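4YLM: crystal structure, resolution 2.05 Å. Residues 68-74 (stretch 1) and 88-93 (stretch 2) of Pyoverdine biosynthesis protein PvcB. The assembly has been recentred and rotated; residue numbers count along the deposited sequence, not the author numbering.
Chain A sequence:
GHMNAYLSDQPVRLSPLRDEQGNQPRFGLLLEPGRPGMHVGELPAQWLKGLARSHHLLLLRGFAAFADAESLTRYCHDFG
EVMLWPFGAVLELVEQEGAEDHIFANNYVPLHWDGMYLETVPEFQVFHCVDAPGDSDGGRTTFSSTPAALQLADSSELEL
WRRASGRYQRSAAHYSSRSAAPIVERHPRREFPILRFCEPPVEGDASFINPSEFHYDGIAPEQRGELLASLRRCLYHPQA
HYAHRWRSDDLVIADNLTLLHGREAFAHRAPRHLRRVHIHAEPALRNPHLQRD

Stretch 1 68-74: DAESLTR
Stretch 2 (88-93) GAVLEL

How is the backbone of each stretch laid out? Residues 69-74 form a helix, with phi/psi near -62/-43, and Asp68 precedes it as N-cap at -162/176. With chi1 p, Asp68 accepts from Ser71 N at OD1 (2.9 Å), occupying an amide that the first helical turn leaves without a backbone partner. The regular ladder begins with Leu72 N to Asp68 O (3.2 Å) and Thr73 N to Ala69 O (2.9 Å). In the other stretch, Gly88 adopts 105/-144, Ala89 turns at -88/-38, and Val90 (-106/120), Leu91, Glu92 and Leu93 all have extended backbone angles. Ala69 CA lies 6.7 Å from Val90 CA and Thr73 CA 6.2 Å from Ala89 CA, so the pairing runs in opposite order.

What does Val90 meet on the helix? It covers the most surface, with CB directed toward the helix and chi1 t. Its CG2 lies 3.8 Å from Ala69 O, 4.1 Å from Leu72 CD2 and 3.3 Å from Thr73 OG1, while CG1 sits 4.4 Å from Ala69 CB. Leu72 is t, p (175°, 59°). One branched side chain thus touches three helix residues, by van der Waals packing.

Where does the Thr73 hydroxyl go? Thr73 points sideways; with chi1 m, OG1 donates to Ala69 O at 2.7 Å, and that carbonyl also receives Thr73 N. The methyl CG2 packs on Ala89 CB at 3.6 Å, an apolar contact of two small groups.

How does Ala69 complete the interface? Its CB points toward the other stretch and approaches Glu92 OE2 at 3.8 Å. Glu92 starts sideways, but chi1 m and chi2 m (chi3 -29°) bring its end nearer; both carboxylate oxygens are hydrogen-bonded elsewhere in the structure. No hydrogen bond links the stretches, which together bury 200 Å².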

ATOM      1  N   ASP A  68      -6.126  26.894   0.550  1.00 31.10           N
ATOM      2  CA  ASP A  68      -7.179  27.337   1.460  1.00 29.83           C
ATOM      3  C   ASP A  68      -7.836  26.157   2.168  1.00 29.32           C
ATOM      4  O   ASP A  68      -7.489  25.007   1.902  1.00 29.14           O
ATOM      5  CB  ASP A  68      -8.212  28.213   0.715  1.00 32.20           C
ATOM      6  CG  ASP A  68      -8.766  27.541  -0.543  1.00 36.19           C
ATOM      7  OD1 ASP A  68      -8.980  26.312  -0.534  1.00 34.19           O
ATOM      8  OD2 ASP A  68      -8.990  28.247  -1.545  1.00 41.30           O
ATOM      9  N   ALA A  69      -8.765  26.435   3.081  1.00 28.55           N
ATOM     10  CA  ALA A  69      -9.392  25.384   3.889  1.00 28.12           C
ATOM     11  C   ALA A  69     -10.241  24.441   3.042  1.00 32.76           C
ATOM     12  O   ALA A  69     -10.413  23.268   3.381  1.00 29.08           O
ATOM     13  CB  ALA A  69     -10.236  25.982   4.994  1.00 28.71           C
ATOM     14  N   GLU A  70     -10.787  24.979   1.955  1.00 30.24           N
ATOM     15  CA  GLU A  70     -11.619  24.221   1.042  1.00 31.84           C
ATOM     16  C   GLU A  70     -10.780  23.155   0.319  1.00 29.53           C
ATOM     17  O   GLU A  70     -11.212  22.012   0.172  1.00 29.07           O
ATOM     18  CB  GLU A  70     -12.268  25.167   0.023  1.00 34.35           C
ATOM     19  CG  GLU A  70     -13.371  26.082   0.587  1.00 40.72           C
ATOM     20  CD  GLU A  70     -12.863  27.341   1.322  1.00 48.09           C
ATOM     21  OE1 GLU A  70     -11.635  27.541   1.460  1.00 44.47           O
ATOM     22  OE2 GLU A  70     -13.716  28.143   1.769  1.00 55.52           O
ATOM     23  N   SER A  71      -9.592  23.545  -0.137  1.00 27.15           N
ATOM     24  CA  SER A  71      -8.681  22.622  -0.805  1.00 27.77           C
ATOM     25  C   SER A  71      -8.254  21.513   0.159  1.00 29.62           C
ATOM     26  O   SER A  71      -8.296  20.329  -0.181  1.00 26.79           O
ATOM     27  CB  SER A  71      -7.458  23.376  -1.331  1.00 27.74           C
ATOM     28  OG  SER A  71      -6.579  22.498  -2.014  1.00 29.67           O
ATOM     29  N   LEU A  72      -7.868  21.893   1.374  1.00 25.18           N
ATOM     30  CA  LEU A  72      -7.533  20.897   2.393  1.00 26.23           C
ATOM     31  C   LEU A  72      -8.689  19.935   2.604  1.00 27.57           C
ATOM     32  O   LEU A  72      -8.494  18.739   2.693  1.00 25.65           O
ATOM     33  CB  LEU A  72      -7.149  21.566   3.721  1.00 24.92           C
ATOM     34  CG  LEU A  72      -6.883  20.676   4.942  1.00 24.11           C
ATOM     35  CD1 LEU A  72      -5.756  19.674   4.692  1.00 21.31           C
ATOM     36  CD2 LEU A  72      -6.566  21.547   6.161  1.00 25.54           C
ATOM     37  N   THR A  73      -9.902  20.461   2.678  1.00 27.08           N
ATOM     38  CA  THR A  73     -11.070  19.625   2.921  1.00 23.37           C
ATOM     39  C   THR A  73     -11.279  18.592   1.805  1.00 24.68           C
ATOM     40  O   THR A  73     -11.497  17.414   2.081  1.00 26.96           O
ATOM     41  CB  THR A  73     -12.336  20.505   3.085  1.00 31.38           C
ATOM     42  OG1 THR A  73     -12.181  21.343   4.235  1.00 27.77           O
ATOM     43  CG2 THR A  73     -13.570  19.655   3.273  1.00 31.24           C
ATOM     44  N   ARG A  74     -11.226  19.030   0.552  1.00 26.80           N
ATOM     45  CA  ARG A  74     -11.392  18.102  -0.566  1.00 29.53           C
ATOM     46  C   ARG A  74     -10.306  17.020  -0.535  1.00 30.74           C
ATOM     47  O   ARG A  74     -10.585  15.833  -0.755  1.00 28.07           O
ATOM     48  CB  ARG A  74     -11.380  18.843  -1.913  1.00 27.87           C
ATOM     49  CG  ARG A  74     -12.597  19.754  -2.141  1.00 27.04           C
ATOM     50  CD  ARG A  74     -12.629  20.316  -3.562  1.00 31.63           C
ATOM     51  NE  ARG A  74     -11.474  21.155  -3.860  1.00 31.24           N
ATOM     52  CZ  ARG A  74     -11.433  22.471  -3.664  1.00 36.36           C
ATOM     53  NH1 ARG A  74     -12.493  23.103  -3.178  1.00 33.46           N
ATOM     54  NH2 ARG A  74     -10.335  23.152  -3.963  1.00 31.41           N
ATOM     55  N   GLY A  88     -18.020  21.765  10.120  1.00 31.68           N
ATOM     56  CA  GLY A  88     -17.519  21.180   8.887  1.00 31.65           C
ATOM     57  C   GLY A  88     -16.291  20.309   9.118  1.00 27.97           C
ATOM     58  O   GLY A  88     -16.185  19.659  10.148  1.00 26.88           O
ATOM     59  N   ALA A  89     -15.358  20.319   8.174  1.00 28.19           N
ATOM     60  CA  ALA A  89     -14.188  19.448   8.231  1.00 28.57           C
ATOM     61  C   ALA A  89     -13.011  20.054   9.003  1.00 29.95           C
ATOM     62  O   ALA A  89     -12.313  19.351   9.730  1.00 27.58           O
ATOM     63  CB  ALA A  89     -13.744  19.064   6.805  1.00 26.57           C
ATOM     64  N   VAL A  90     -12.800  21.356   8.843  1.00 26.03           N
ATOM     65  CA  VAL A  90     -11.576  22.009   9.309  1.00 27.79           C
ATOM     66  C   VAL A  90     -11.743  22.868  10.570  1.00 30.21           C
ATOM     67  O   VAL A  90     -12.511  23.842  10.587  1.00 28.25           O
ATOM     68  CB  VAL A  90     -10.985  22.898   8.198  1.00 28.88           C
ATOM     69  CG1 VAL A  90      -9.813  23.722   8.721  1.00 26.59           C
ATOM     70  CG2 VAL A  90     -10.562  22.052   7.007  1.00 27.22           C
ATOM     71  N   LEU A  91     -11.015  22.515  11.621  1.00 22.21           N
ATOM     72  CA  LEU A  91     -10.921  23.376  12.807  1.00 27.24           C
ATOM     73  C   LEU A  91      -9.800  24.394  12.591  1.00 30.89           C
ATOM     74  O   LEU A  91      -8.658  24.012  12.315  1.00 29.11           O
ATOM     75  CB  LEU A  91     -10.642  22.540  14.063  1.00 27.14           C
ATOM     76  CG  LEU A  91     -10.416  23.340  15.362  1.00 27.59           C
ATOM     77  CD1 LEU A  91     -11.703  24.022  15.794  1.00 26.39           C
ATOM     78  CD2 LEU A  91      -9.875  22.448  16.475  1.00 30.59           C
ATOM     79  N   GLU A  92     -10.125  25.686  12.681  1.00 27.28           N
ATOM     80  CA  GLU A  92      -9.122  26.747  12.533  1.00 27.64           C
ATOM     81  C   GLU A  92      -8.439  26.994  13.865  1.00 29.78           C
ATOM     82  O   GLU A  92      -9.106  27.174  14.878  1.00 34.00           O
ATOM     83  CB  GLU A  92      -9.779  28.051  12.056  1.00 30.72           C
ATOM     84  CG  GLU A  92     -10.450  27.955  10.696  1.00 30.28           C
ATOM     85  CD  GLU A  92      -9.454  27.945   9.538  1.00 31.75           C
ATOM     86  OE1 GLU A  92      -8.350  28.526   9.663  1.00 35.26           O
ATOM     87  OE2 GLU A  92      -9.782  27.367   8.489  1.00 30.67           O
ATOM     88  N   LEU A  93      -7.111  27.008  13.877  1.00 31.40           N
ATOM     89  CA  LEU A  93      -6.377  27.220  15.129  1.00 29.15           C
ATOM     90  C   LEU A  93      -5.408  28.361  14.912  1.00 35.99           C
ATOM     91  O   LEU A  93      -4.291  28.161  14.428  1.00 32.13           O
ATOM     92  CB  LEU A  93      -5.617  25.956  15.550  1.00 32.40           C
ATOM     93  CG  LEU A  93      -6.460  24.736  15.931  1.00 31.78           C
ATOM     94  CD1 LEU A  93      -5.629  23.460  15.880  1.00 36.24           C
ATOM     95  CD2 LEU A  93      -7.094  24.898  17.312  1.00 31.04           C
TER